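Local coordinates for ParM protein (Staphylococcus aureus, PDB 3JS6), which probably assembles into actin-like filaments that drive the segregation of plasmid DNA to daughter cells, at residues Glu53-Gly58 with Leu142-Gly147; Leu95-Ile100 with Leu137-Leu142; Ile31-Asn36 with Asn60-Leu65. All coordinates share one frame; numbering follows the deposited sequence.

Contact 1. Residues Glu53-Gly58 with Leu142-Gly147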
ATOM      1  N   GLU A  53     -17.178   6.448 -11.737  1.00 25.04           N
ATOM      2  CA  GLU A  53     -18.350   5.602 -11.551  1.00 25.84           C
ATOM      3  C   GLU A  53     -18.028   4.244 -12.109  1.00 23.53           C
ATOM      4  O   GLU A  53     -17.477   4.146 -13.213  1.00 19.96           O
ATOM      5  CB  GLU A  53     -19.560   6.177 -12.286  1.00 26.71           C
ATOM      6  CG  GLU A  53     -19.935   7.568 -11.839  1.00 32.85           C
ATOM      7  CD  GLU A  53     -21.182   8.081 -12.543  1.00 48.22           C
ATOM      8  OE1 GLU A  53     -21.451   7.647 -13.690  1.00 43.56           O
ATOM      9  OE2 GLU A  53     -21.885   8.926 -11.952  1.00 47.84           O
ATOM     10  N   PHE A  54     -18.370   3.202 -11.348  1.00 23.50           N
ATOM     11  CA  PHE A  54     -18.098   1.826 -11.751  1.00 23.54           C
ATOM     12  C   PHE A  54     -19.347   0.947 -11.777  1.00 23.30           C
ATOM     13  O   PHE A  54     -20.091   0.879 -10.787  1.00 22.04           O
ATOM     14  CB  PHE A  54     -17.089   1.177 -10.791  1.00 19.46           C
ATOM     15  CG  PHE A  54     -15.779   1.903 -10.704  1.00 26.02           C
ATOM     16  CD1 PHE A  54     -15.660   3.093  -9.986  1.00 19.77           C
ATOM     17  CD2 PHE A  54     -14.667   1.413 -11.375  1.00 18.42           C
ATOM     18  CE1 PHE A  54     -14.440   3.775  -9.950  1.00 15.05           C
ATOM     19  CE2 PHE A  54     -13.455   2.093 -11.341  1.00 20.15           C
ATOM     20  CZ  PHE A  54     -13.345   3.272 -10.627  1.00 20.70           C
ATOM     21  N   ILE A  55     -19.569   0.284 -12.912  1.00 20.01           N
ATOM     22  CA  ILE A  55     -20.684  -0.664 -13.047  1.00 21.93           C
ATOM     23  C   ILE A  55     -20.017  -2.002 -13.325  1.00 21.81           C
ATOM     24  O   ILE A  55     -19.278  -2.155 -14.318  1.00 20.00           O
ATOM     25  CB  ILE A  55     -21.629  -0.293 -14.191  1.00 23.67           C
ATOM     26  CG1 ILE A  55     -22.375   0.995 -13.836  1.00 26.96           C
ATOM     27  CG2 ILE A  55     -22.639  -1.416 -14.419  1.00 26.92           C
ATOM     28  CD1 ILE A  55     -23.264   1.502 -14.966  1.00 29.35           C
ATOM     29  N   ILE A  56     -20.275  -2.972 -12.451  1.00 20.60           N
ATOM     30  CA  ILE A  56     -19.635  -4.290 -12.552  1.00 19.86           C
ATOM     31  C   ILE A  56     -20.570  -5.370 -13.119  1.00 22.94           C
ATOM     32  O   ILE A  56     -21.666  -5.586 -12.594  1.00 20.10           O
ATOM     33  CB  ILE A  56     -19.172  -4.792 -11.149  1.00 21.90           C
ATOM     34  CG1 ILE A  56     -18.455  -3.678 -10.368  1.00 20.37           C
ATOM     35  CG2 ILE A  56     -18.308  -6.042 -11.312  1.00 20.72           C
ATOM     36  CD1 ILE A  56     -17.350  -2.997 -11.129  1.00 30.62           C
ATOM     37  N   ASN A  57     -20.110  -6.051 -14.167  1.00 22.53           N
ATOM     38  CA  ASN A  57     -20.869  -7.124 -14.845  1.00 22.41           C
ATOM     39  C   ASN A  57     -22.308  -6.774 -15.213  1.00 21.28           C
ATOM     40  O   ASN A  57     -23.223  -7.597 -15.078  1.00 23.62           O
ATOM     41  CB  ASN A  57     -20.851  -8.416 -14.015  1.00 18.61           C
ATOM     42  CG  ASN A  57     -19.476  -9.052 -13.974  1.00 17.52           C
ATOM     43  OD1 ASN A  57     -18.740  -9.031 -14.970  1.00 20.12           O
ATOM     44  ND2 ASN A  57     -19.117  -9.607 -12.832  1.00 24.90           N
ATOM     45  N   GLY A  58     -22.516  -5.555 -15.675  1.00 24.28           N
ATOM     46  CA  GLY A  58     -23.853  -5.145 -16.088  1.00 21.70           C
ATOM     47  C   GLY A  58     -24.834  -4.849 -14.971  1.00 23.28           C
ATOM     48  O   GLY A  58     -26.037  -4.703 -15.220  1.00 25.07           O
ATOM     49  N   LEU A 142     -16.423  -7.781 -16.386  1.00 23.26           N
ATOM     50  CA  LEU A 142     -16.736  -6.643 -17.221  1.00 19.50           C
ATOM     51  C   LEU A 142     -16.882  -5.444 -16.281  1.00 26.09           C
ATOM     52  O   LEU A 142     -17.688  -5.460 -15.338  1.00 23.40           O
ATOM     53  CB  LEU A 142     -18.062  -6.848 -17.955  1.00 20.04           C
ATOM     54  CG  LEU A 142     -18.477  -5.583 -18.730  1.00 30.10           C
ATOM     55  CD1 LEU A 142     -17.516  -5.396 -19.889  1.00 36.95           C
ATOM     56  CD2 LEU A 142     -19.913  -5.694 -19.251  1.00 30.74           C
ATOM     57  N   ILE A 143     -16.101  -4.408 -16.517  1.00 19.67           N
ATOM     58  CA  ILE A 143     -16.218  -3.231 -15.672  1.00 17.36           C
ATOM     59  C   ILE A 143     -16.366  -2.027 -16.585  1.00 18.68           C
ATOM     60  O   ILE A 143     -15.624  -1.862 -17.552  1.00 22.28           O
ATOM     61  CB  ILE A 143     -14.977  -3.030 -14.770  1.00 19.00           C
ATOM     62  CG1 ILE A 143     -14.831  -4.215 -13.815  1.00 18.03           C
ATOM     63  CG2 ILE A 143     -15.101  -1.706 -13.985  1.00 19.23           C
ATOM     64  CD1 ILE A 143     -13.596  -4.118 -12.973  1.00 20.02           C
ATOM     65  N   GLU A 144     -17.337  -1.186 -16.267  1.00 17.54           N
ATOM     66  CA  GLU A 144     -17.579   0.019 -17.038  1.00 22.89           C
ATOM     67  C   GLU A 144     -17.124   1.160 -16.124  1.00 25.21           C
ATOM     68  O   GLU A 144     -17.683   1.341 -15.030  1.00 22.61           O
ATOM     69  CB  GLU A 144     -19.079   0.134 -17.331  1.00 26.72           C
ATOM     70  CG  GLU A 144     -19.438   1.091 -18.437  1.00 36.65           C
ATOM     71  CD  GLU A 144     -20.906   1.446 -18.423  1.00 47.41           C
ATOM     72  OE1 GLU A 144     -21.278   2.461 -17.787  1.00 45.20           O
ATOM     73  OE2 GLU A 144     -21.689   0.701 -19.038  1.00 47.46           O
ATOM     74  N   ILE A 145     -16.114   1.912 -16.566  1.00 20.54           N
ATOM     75  CA  ILE A 145     -15.586   3.026 -15.778  1.00 23.69           C
ATOM     76  C   ILE A 145     -16.008   4.300 -16.486  1.00 25.42           C
ATOM     77  O   ILE A 145     -15.659   4.504 -17.659  1.00 19.92           O
ATOM     78  CB  ILE A 145     -14.035   2.999 -15.676  1.00 21.19           C
ATOM     79  CG1 ILE A 145     -13.561   1.652 -15.135  1.00 21.85           C
ATOM     80  CG2 ILE A 145     -13.565   4.105 -14.701  1.00 20.34           C
ATOM     81  CD1 ILE A 145     -13.260   0.604 -16.208  1.00 25.40           C
ATOM     82  N   ASP A 146     -16.778   5.130 -15.791  1.00 21.34           N
ATOM     83  CA  ASP A 146     -17.277   6.372 -16.372  1.00 25.81           C
ATOM     84  C   ASP A 146     -17.849   6.109 -17.776  1.00 30.20           C
ATOM     85  O   ASP A 146     -17.537   6.817 -18.742  1.00 24.99           O
ATOM     86  CB  ASP A 146     -16.137   7.399 -16.418  1.00 25.64           C
ATOM     87  CG  ASP A 146     -15.700   7.835 -15.029  1.00 29.03           C
ATOM     88  OD1 ASP A 146     -14.508   8.164 -14.850  1.00 35.83           O
ATOM     89  OD2 ASP A 146     -16.555   7.851 -14.113  1.00 25.88           O
ATOM     90  N   GLY A 147     -18.675   5.065 -17.874  1.00 33.16           N
ATOM     91  CA  GLY A 147     -19.302   4.700 -19.137  1.00 30.95           C
ATOM     92  C   GLY A 147     -18.475   3.909 -20.152  1.00 33.85           C
ATOM     93  O   GLY A 147     -19.006   3.487 -21.164  1.00 35.21           O
TER
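Phe54 and Ile145 face each other across strands 52-56 and 141-145, antiparallel neighbours in the mixed sheet of the actin-like N-terminal domain, and the aromatic side chain illustrates how one residue can serve both a strand pair and the layer beneath it. Its CB leaves the sheet on the side shared with Ile56, Ile143 and Ile145, and CG stands anti to the carbonyl carbon (chi1 -58°). Ile143 CG2 sits at the ring's edge, near its plane, 4.1 Å from CD2, while CE2 comes to 3.8 Å from Ile145 CG1, an oblique approach. CZ, at the tip, still touches Ile145 CG2. Beyond these partners the ring packs on Cys98 and Leu102 of helix 90-104, which lies against this face. Ile56 and Ile143 lie side by side on the same face, CD1 of Ile56 being 3.9 Å from CG2 of Ile143. On the other face, Ile55 runs alongside Glu144 and sets its CD1 3.6 Å from Glu144 OE1.

Ile55 and Glu144 form the hydrogen-bonded pair, exchanging bonds through both backbone N and O. At each end a side chain continues the pattern. Asn57 OD1 accepts the N-H of Leu142 at 3.0 Å in a nearly straight bond (175°), while Asn57 N binds Leu142 O. Asp146 OD2 takes the N-H of Glu53 at 2.8 Å, met from above the carboxylate plane, and Asp146 OD1 turns to Arg105 and Ser52. Side-chain oxygens thus replace backbone carbonyls where the strands leave their pairing, and the Arg105 salt bridge would be expected to stabilise the Asp146 carboxylate as an anion.

Contact 2. Residues Leu95-Ile100 with Leu137-Leu142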
ATOM      1  N   LEU A  95     -14.204  -2.664  -3.422  1.00 19.68           N
ATOM      2  CA  LEU A  95     -12.985  -1.878  -3.510  1.00 23.52           C
ATOM      3  C   LEU A  95     -12.015  -2.556  -4.510  1.00 22.93           C
ATOM      4  O   LEU A  95     -11.400  -1.897  -5.354  1.00 22.53           O
ATOM      5  CB  LEU A  95     -12.311  -1.795  -2.147  1.00 23.41           C
ATOM      6  CG  LEU A  95     -10.940  -1.081  -2.105  1.00 25.37           C
ATOM      7  CD1 LEU A  95     -11.124   0.429  -2.372  1.00 28.13           C
ATOM      8  CD2 LEU A  95     -10.295  -1.293  -0.731  1.00 24.81           C
ATOM      9  N   VAL A  96     -11.875  -3.871  -4.400  1.00 19.12           N
ATOM     10  CA  VAL A  96     -10.980  -4.601  -5.306  1.00 19.02           C
ATOM     11  C   VAL A  96     -11.428  -4.415  -6.768  1.00 17.87           C
ATOM     12  O   VAL A  96     -10.604  -4.113  -7.642  1.00 20.82           O
ATOM     13  CB  VAL A  96     -10.934  -6.105  -4.940  1.00 17.71           C
ATOM     14  CG1 VAL A  96     -10.169  -6.893  -6.024  1.00 17.87           C
ATOM     15  CG2 VAL A  96     -10.238  -6.284  -3.600  1.00 22.38           C
ATOM     16  N   GLU A  97     -12.724  -4.586  -7.044  1.00 17.81           N
ATOM     17  CA  GLU A  97     -13.218  -4.397  -8.414  1.00 17.17           C
ATOM     18  C   GLU A  97     -12.969  -2.964  -8.945  1.00 17.36           C
ATOM     19  O   GLU A  97     -12.556  -2.799 -10.096  1.00 16.40           O
ATOM     20  CB  GLU A  97     -14.723  -4.699  -8.527  1.00 24.32           C
ATOM     21  CG  GLU A  97     -15.119  -6.140  -8.222  1.00 25.44           C
ATOM     22  CD  GLU A  97     -14.399  -7.131  -9.098  1.00 30.58           C
ATOM     23  OE1 GLU A  97     -14.410  -6.934 -10.325  1.00 32.10           O
ATOM     24  OE2 GLU A  97     -13.819  -8.096  -8.558  1.00 37.61           O
ATOM     25  N   CYS A  98     -13.249  -1.930  -8.142  1.00 17.86           N
ATOM     26  CA  CYS A  98     -13.009  -0.543  -8.599  1.00 22.32           C
ATOM     27  C   CYS A  98     -11.519  -0.239  -8.838  1.00 17.50           C
ATOM     28  O   CYS A  98     -11.172   0.535  -9.732  1.00 21.38           O
ATOM     29  CB  CYS A  98     -13.571   0.468  -7.586  1.00 18.91           C
ATOM     30  SG  CYS A  98     -15.367   0.334  -7.430  1.00 27.76           S
ATOM     31  N   SER A  99     -10.660  -0.827  -8.014  1.00 18.97           N
ATOM     32  CA  SER A  99      -9.213  -0.635  -8.111  1.00 20.42           C
ATOM     33  C   SER A  99      -8.733  -1.309  -9.400  1.00 22.46           C
ATOM     34  O   SER A  99      -7.949  -0.753 -10.173  1.00 15.31           O
ATOM     35  CB  SER A  99      -8.522  -1.255  -6.888  1.00 21.52           C
ATOM     36  OG  SER A  99      -8.886  -0.554  -5.708  1.00 21.84           O
ATOM     37  N   ILE A 100      -9.217  -2.511  -9.641  1.00 17.74           N
ATOM     38  CA  ILE A 100      -8.845  -3.196 -10.868  1.00 17.04           C
ATOM     39  C   ILE A 100      -9.385  -2.373 -12.039  1.00 17.31           C
ATOM     40  O   ILE A 100      -8.689  -2.142 -13.032  1.00 20.45           O
ATOM     41  CB  ILE A 100      -9.417  -4.629 -10.886  1.00 17.56           C
ATOM     42  CG1 ILE A 100      -8.576  -5.504  -9.937  1.00 17.03           C
ATOM     43  CG2 ILE A 100      -9.446  -5.162 -12.324  1.00 24.47           C
ATOM     44  CD1 ILE A 100      -9.094  -6.922  -9.736  1.00 22.41           C
ATOM     45  N   LEU A 137      -9.295 -12.156  -6.791  1.00 19.82           N
ATOM     46  CA  LEU A 137      -8.460 -11.601  -7.857  1.00 22.35           C
ATOM     47  C   LEU A 137      -8.462 -12.349  -9.179  1.00 21.81           C
ATOM     48  O   LEU A 137      -8.558 -11.751 -10.257  1.00 24.19           O
ATOM     49  CB  LEU A 137      -7.021 -11.510  -7.356  1.00 20.67           C
ATOM     50  CG  LEU A 137      -6.839 -10.631  -6.120  1.00 22.06           C
ATOM     51  CD1 LEU A 137      -5.385 -10.757  -5.604  1.00 20.65           C
ATOM     52  CD2 LEU A 137      -7.183  -9.180  -6.470  1.00 24.47           C
ATOM     53  N   ASN A 138      -8.367 -13.666  -9.092  1.00 26.30           N
ATOM     54  CA  ASN A 138      -8.294 -14.481 -10.287  1.00 27.61           C
ATOM     55  C   ASN A 138      -9.605 -14.820 -10.965  1.00 32.84           C
ATOM     56  O   ASN A 138     -10.119 -15.927 -10.800  1.00 26.76           O
ATOM     57  CB  ASN A 138      -7.546 -15.770  -9.986  1.00 27.00           C
ATOM     58  CG  ASN A 138      -6.787 -16.266 -11.176  1.00 33.55           C
ATOM     59  OD1 ASN A 138      -7.233 -16.096 -12.306  1.00 32.12           O
ATOM     60  ND2 ASN A 138      -5.630 -16.877 -10.940  1.00 38.84           N
ATOM     61  N   LYS A 139     -10.127 -13.868 -11.743  1.00 30.71           N
ATOM     62  CA  LYS A 139     -11.361 -14.059 -12.492  1.00 29.71           C
ATOM     63  C   LYS A 139     -11.545 -12.968 -13.531  1.00 30.92           C
ATOM     64  O   LYS A 139     -10.956 -11.893 -13.436  1.00 28.62           O
ATOM     65  CB  LYS A 139     -12.583 -14.084 -11.563  1.00 31.69           C
ATOM     66  CG  LYS A 139     -12.902 -12.778 -10.874  1.00 36.06           C
ATOM     67  CD  LYS A 139     -14.083 -12.953  -9.924  1.00 37.88           C
ATOM     68  CE  LYS A 139     -14.260 -11.728  -9.030  1.00 41.77           C
ATOM     69  NZ  LYS A 139     -15.351 -11.919  -8.052  1.00 48.56           N
ATOM     70  N   SER A 140     -12.356 -13.264 -14.534  1.00 27.01           N
ATOM     71  CA  SER A 140     -12.641 -12.312 -15.586  1.00 30.74           C
ATOM     72  C   SER A 140     -13.786 -11.450 -15.130  1.00 25.88           C
ATOM     73  O   SER A 140     -14.565 -11.865 -14.283  1.00 23.46           O
ATOM     74  CB  SER A 140     -13.059 -13.036 -16.874  1.00 32.28           C
ATOM     75  OG  SER A 140     -11.921 -13.529 -17.553  1.00 35.29           O
ATOM     76  N   ARG A 141     -13.879 -10.241 -15.679  1.00 21.23           N
ATOM     77  CA  ARG A 141     -15.012  -9.403 -15.316  1.00 25.95           C
ATOM     78  C   ARG A 141     -15.196  -8.243 -16.263  1.00 19.52           C
ATOM     79  O   ARG A 141     -14.250  -7.786 -16.883  1.00 23.90           O
ATOM     80  CB  ARG A 141     -14.854  -8.879 -13.894  1.00 21.24           C
ATOM     81  CG  ARG A 141     -13.682  -7.941 -13.650  1.00 34.68           C
ATOM     82  CD  ARG A 141     -12.505  -8.741 -13.095  1.00 44.18           C
ATOM     83  NE  ARG A 141     -12.586  -8.787 -11.628  1.00 32.09           N
ATOM     84  CZ  ARG A 141     -11.604  -9.145 -10.793  1.00 24.73           C
ATOM     85  NH1 ARG A 141     -10.417  -9.498 -11.281  1.00 25.94           N
ATOM     86  NH2 ARG A 141     -11.814  -9.153  -9.474  1.00 18.90           N
ATOM     87  N   LEU A 142     -16.423  -7.781 -16.386  1.00 23.26           N
ATOM     88  CA  LEU A 142     -16.736  -6.643 -17.221  1.00 19.50           C
ATOM     89  C   LEU A 142     -16.882  -5.444 -16.281  1.00 26.09           C
ATOM     90  O   LEU A 142     -17.688  -5.460 -15.338  1.00 23.40           O
ATOM     91  CB  LEU A 142     -18.062  -6.848 -17.955  1.00 20.04           C
ATOM     92  CG  LEU A 142     -18.477  -5.583 -18.730  1.00 30.10           C
ATOM     93  CD1 LEU A 142     -17.516  -5.396 -19.889  1.00 36.95           C
ATOM     94  CD2 LEU A 142     -19.913  -5.694 -19.251  1.00 30.74           C
TER
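The guanidinium of Arg141 meets the carboxylate of Glu97 with their planes 39° apart, so the paired groups are twisted rather than coplanar. Two bonds join them: NE gives its N-H to the syn lone pair of Glu97 OE1, 2.9 Å away, in a bent bond (141°), and NH2 approaches OE2 at the edge of the guanidinium. This second distance, 2.4 Å, is very short and its exact value is doubtful, although the salt bridge itself is plain. The arginine chain reaches the acid by bending at chi2 and chi3, while Glu97 turns at chi2 (-57°), which places its CD for the meeting.

Aliphatic groups sandwich the flat guanidinium. Ile100 crosses Arg141 at about a right angle and puts CD1 over one face, 3.5 Å from CZ; Lys139 CG lies over the centre of the opposite face, 3.9 Å above the plane. The extended lysine chain also brings NZ to 4.1 Å from Glu97 OE2, beyond a salt bridge but close enough that it may add a favourable electrostatic term. NH1 makes a weak bond to Leu137 O, where helix 128-137 ends. Beside the ion pair, Val96 and Leu137 cross at about a right angle, with Val96 CG1 3.8 Å from Leu137 CD2.

The contact ties helix 90-104 to the end of helix 128-137 and the start of strand 141-145 within the actin-like N-terminal domain. Both charged partners are buried, so their mutual neutralisation probably offsets much of the cost of desolvation, with the nearby lysine likely favouring an ionised Glu97.

Contact 3. Residues Ile31-Asn36 with Asn60-Leu65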
ATOM      1  N   ILE A  31     -15.401   3.729  -0.172  1.00 21.68           N
ATOM      2  CA  ILE A  31     -16.186   3.529  -1.374  1.00 24.08           C
ATOM      3  C   ILE A  31     -17.593   4.092  -1.160  1.00 25.01           C
ATOM      4  O   ILE A  31     -18.071   4.168  -0.031  1.00 25.13           O
ATOM      5  CB  ILE A  31     -16.236   2.025  -1.726  1.00 30.29           C
ATOM      6  CG1 ILE A  31     -16.736   1.831  -3.150  1.00 37.75           C
ATOM      7  CG2 ILE A  31     -17.114   1.271  -0.730  1.00 32.62           C
ATOM      8  CD1 ILE A  31     -16.467   0.433  -3.679  1.00 45.06           C
ATOM      9  N   GLY A  32     -18.233   4.513  -2.241  1.00 20.95           N
ATOM     10  CA  GLY A  32     -19.581   5.043  -2.150  1.00 24.41           C
ATOM     11  C   GLY A  32     -20.477   4.443  -3.223  1.00 29.18           C
ATOM     12  O   GLY A  32     -20.108   3.483  -3.927  1.00 21.79           O
ATOM     13  N   ARG A  33     -21.657   5.021  -3.376  1.00 19.90           N
ATOM     14  CA  ARG A  33     -22.604   4.535  -4.360  1.00 23.93           C
ATOM     15  C   ARG A  33     -23.450   5.704  -4.767  1.00 30.32           C
ATOM     16  O   ARG A  33     -23.838   6.509  -3.917  1.00 30.37           O
ATOM     17  CB  ARG A  33     -23.495   3.449  -3.742  1.00 24.32           C
ATOM     18  CG  ARG A  33     -24.682   3.115  -4.605  1.00 43.79           C
ATOM     19  CD  ARG A  33     -25.398   1.858  -4.133  1.00 49.75           C
ATOM     20  NE  ARG A  33     -26.699   1.732  -4.786  1.00 51.28           N
ATOM     21  CZ  ARG A  33     -27.446   0.638  -4.752  1.00 50.80           C
ATOM     22  NH1 ARG A  33     -27.021  -0.436  -4.100  1.00 57.09           N
ATOM     23  NH2 ARG A  33     -28.619   0.624  -5.363  1.00 61.83           N
ATOM     24  N   LYS A  34     -23.732   5.835  -6.053  1.00 27.56           N
ATOM     25  CA  LYS A  34     -24.550   6.964  -6.428  1.00 43.38           C
ATOM     26  C   LYS A  34     -25.994   6.528  -6.470  1.00 46.45           C
ATOM     27  O   LYS A  34     -26.381   5.670  -7.264  1.00 46.65           O
ATOM     28  CB  LYS A  34     -24.103   7.584  -7.759  1.00 45.53           C
ATOM     29  CG  LYS A  34     -24.235   6.722  -8.972  1.00 44.46           C
ATOM     30  CD  LYS A  34     -23.910   7.523 -10.225  1.00 49.59           C
ATOM     31  CE  LYS A  34     -24.834   8.721 -10.394  1.00 51.17           C
ATOM     32  NZ  LYS A  34     -24.527   9.513 -11.625  1.00 48.19           N
ATOM     33  N   THR A  35     -26.777   7.114  -5.569  1.00 48.65           N
ATOM     34  CA  THR A  35     -28.194   6.820  -5.447  1.00 53.82           C
ATOM     35  C   THR A  35     -29.009   8.058  -5.782  1.00 57.06           C
ATOM     36  O   THR A  35     -28.516   9.182  -5.659  1.00 49.98           O
ATOM     37  CB  THR A  35     -28.526   6.365  -4.029  1.00 58.09           C
ATOM     38  OG1 THR A  35     -28.000   7.313  -3.093  1.00 61.06           O
ATOM     39  CG2 THR A  35     -27.924   4.985  -3.762  1.00 55.56           C
ATOM     40  N   ASN A  36     -30.255   7.836  -6.196  1.00 61.94           N
ATOM     41  CA  ASN A  36     -31.165   8.909  -6.590  1.00 65.25           C
ATOM     42  C   ASN A  36     -31.581   9.854  -5.471  1.00 67.68           C
ATOM     43  O   ASN A  36     -32.239  10.866  -5.731  1.00 69.82           O
ATOM     44  CB  ASN A  36     -32.425   8.324  -7.236  1.00 69.89           C
ATOM     45  CG  ASN A  36     -33.340   9.395  -7.808  1.00 74.48           C
ATOM     46  OD1 ASN A  36     -33.023  10.020  -8.823  1.00 80.03           O
ATOM     47  ND2 ASN A  36     -34.478   9.618  -7.152  1.00 73.35           N
ATOM     48  N   ASN A  60     -26.495  -2.491 -13.338  1.00 24.93           N
ATOM     49  CA  ASN A  60     -26.899  -1.087 -13.385  1.00 26.27           C
ATOM     50  C   ASN A  60     -27.564  -0.622 -12.098  1.00 31.56           C
ATOM     51  O   ASN A  60     -27.760   0.570 -11.908  1.00 30.41           O
ATOM     52  CB  ASN A  60     -27.892  -0.840 -14.528  1.00 30.39           C
ATOM     53  CG  ASN A  60     -27.298  -1.097 -15.904  1.00 33.32           C
ATOM     54  OD1 ASN A  60     -28.028  -1.329 -16.874  1.00 42.20           O
ATOM     55  ND2 ASN A  60     -25.985  -1.039 -16.003  1.00 40.70           N
ATOM     56  N   ASP A  61     -27.930  -1.557 -11.232  1.00 26.09           N
ATOM     57  CA  ASP A  61     -28.601  -1.214  -9.985  1.00 30.68           C
ATOM     58  C   ASP A  61     -27.614  -0.695  -8.945  1.00 34.08           C
ATOM     59  O   ASP A  61     -28.011  -0.172  -7.902  1.00 31.13           O
ATOM     60  CB  ASP A  61     -29.347  -2.438  -9.457  1.00 38.35           C
ATOM     61  CG  ASP A  61     -30.218  -3.083 -10.533  1.00 37.95           C
ATOM     62  OD1 ASP A  61     -30.139  -4.309 -10.719  1.00 33.38           O
ATOM     63  OD2 ASP A  61     -30.969  -2.349 -11.207  1.00 40.61           O
ATOM     64  N   GLU A  62     -26.327  -0.833  -9.239  1.00 29.15           N
ATOM     65  CA  GLU A  62     -25.314  -0.372  -8.308  1.00 32.30           C
ATOM     66  C   GLU A  62     -24.175   0.342  -8.997  1.00 29.73           C
ATOM     67  O   GLU A  62     -23.284  -0.282  -9.571  1.00 27.08           O
ATOM     68  CB  GLU A  62     -24.736  -1.533  -7.504  1.00 28.41           C
ATOM     69  CG  GLU A  62     -23.738  -1.071  -6.448  1.00 37.91           C
ATOM     70  CD  GLU A  62     -23.285  -2.183  -5.532  1.00 34.72           C
ATOM     71  OE1 GLU A  62     -23.685  -2.181  -4.342  1.00 36.12           O
ATOM     72  OE2 GLU A  62     -22.533  -3.060  -5.998  1.00 38.68           O
ATOM     73  N   VAL A  63     -24.191   1.658  -8.930  1.00 25.49           N
ATOM     74  CA  VAL A  63     -23.116   2.426  -9.546  1.00 24.11           C
ATOM     75  C   VAL A  63     -22.174   2.771  -8.402  1.00 23.52           C
ATOM     76  O   VAL A  63     -22.489   3.622  -7.572  1.00 24.14           O
ATOM     77  CB  VAL A  63     -23.667   3.693 -10.209  1.00 30.17           C
ATOM     78  CG1 VAL A  63     -22.545   4.463 -10.886  1.00 29.52           C
ATOM     79  CG2 VAL A  63     -24.728   3.310 -11.222  1.00 31.84           C
ATOM     80  N   LEU A  64     -21.036   2.081  -8.337  1.00 16.78           N
ATOM     81  CA  LEU A  64     -20.067   2.309  -7.266  1.00 18.10           C
ATOM     82  C   LEU A  64     -19.295   3.620  -7.497  1.00 20.11           C
ATOM     83  O   LEU A  64     -19.070   4.007  -8.635  1.00 21.05           O
ATOM     84  CB  LEU A  64     -19.095   1.124  -7.195  1.00 20.92           C
ATOM     85  CG  LEU A  64     -19.658  -0.252  -6.776  1.00 22.52           C
ATOM     86  CD1 LEU A  64     -18.580  -1.346  -6.962  1.00 20.48           C
ATOM     87  CD2 LEU A  64     -20.079  -0.192  -5.324  1.00 20.83           C
ATOM     88  N   LEU A  65     -18.885   4.277  -6.413  1.00 19.88           N
ATOM     89  CA  LEU A  65     -18.136   5.539  -6.486  1.00 24.92           C
ATOM     90  C   LEU A  65     -16.801   5.355  -5.786  1.00 20.58           C
ATOM     91  O   LEU A  65     -16.746   4.934  -4.617  1.00 20.38           O
ATOM     92  CB  LEU A  65     -18.932   6.663  -5.807  1.00 18.26           C
ATOM     93  CG  LEU A  65     -20.190   7.024  -6.595  1.00 20.34           C
ATOM     94  CD1 LEU A  65     -21.058   7.989  -5.786  1.00 24.20           C
ATOM     95  CD2 LEU A  65     -19.747   7.650  -7.946  1.00 20.11           C
TER
HETATM   96  O   HOH W   1     -26.368   2.664  -7.618  1.00 31.66           O
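Gly32 and Leu65 exchange two backbone hydrogen bonds in an antiparallel pair, and the two differ sharply in direction. Gly32 N meets a lone pair of Leu65 O in the carbonyl plane at 2.8 Å, whereas Leu65 N lies well above the carbonyl plane of Gly32 O. Lys34 N binds Val63 O at 3.0 Å. Where the segments diverge, a water receives the N-H of Val63 at 2.7 Å and donates to Lys34 O and Asp61 O, bridging both backbones.

Charged groups contribute more loosely. Arg33 extends from CG to NE and lays one face of its guanidinium over Glu62 CB and Asp61 O, with NH2 2.7 Å from that oxygen at an angle too poor for a hydrogen bond. Its plane stands almost perpendicular, 87°, to the Glu62 carboxylate; the salt bridge from NH1 to OE1 is long, at 3.8 Å. The ammonium of Lys34 pairs with Glu53.

Apolar contacts fall into two groups. Aliphatic Lys34 CG sits between its backbone N and carbonyl carbon (chi1 64°), pressed tightly against Val63 CB at 3.3 Å, while Lys34 CB touches Leu65 CD1. Elsewhere, Ile31 CD1 reaches Leu64 CD2 at 4.0 Å.

Ile31 and Leu64 rest on Asp94 and Cys98 of helix 90-104. Leu64 also bonds through its backbone to Phe54, so strand 64-66 is flanked by strands 23-33 and 52-56 of the N-terminal domain sheet.

Overall arrangement
The three contacts show how one helix can pack against several strands of one curled sheet of an actin-like domain: helix 90-104 touches all four strands involved. Contacts 3 and 1 are separated by one strand pairing, 64-66 with 52-56, in the order 23-33, 64-66, 52-56, 141-145, with centres 11 Å apart. Contact 2, also 11 Å from contact 1 and 16 Å from contact 3, brings the helix against the beginning of strand 141-145; Leu142 belongs to both contacts 1 and 2. Along the chain, contacts 1 and 3 interlock, contact 3 closes before contact 2 opens, and contact 2 is nested inside contact 1. Sequence-distant pieces thereby form one continuous part of the N-terminal domain.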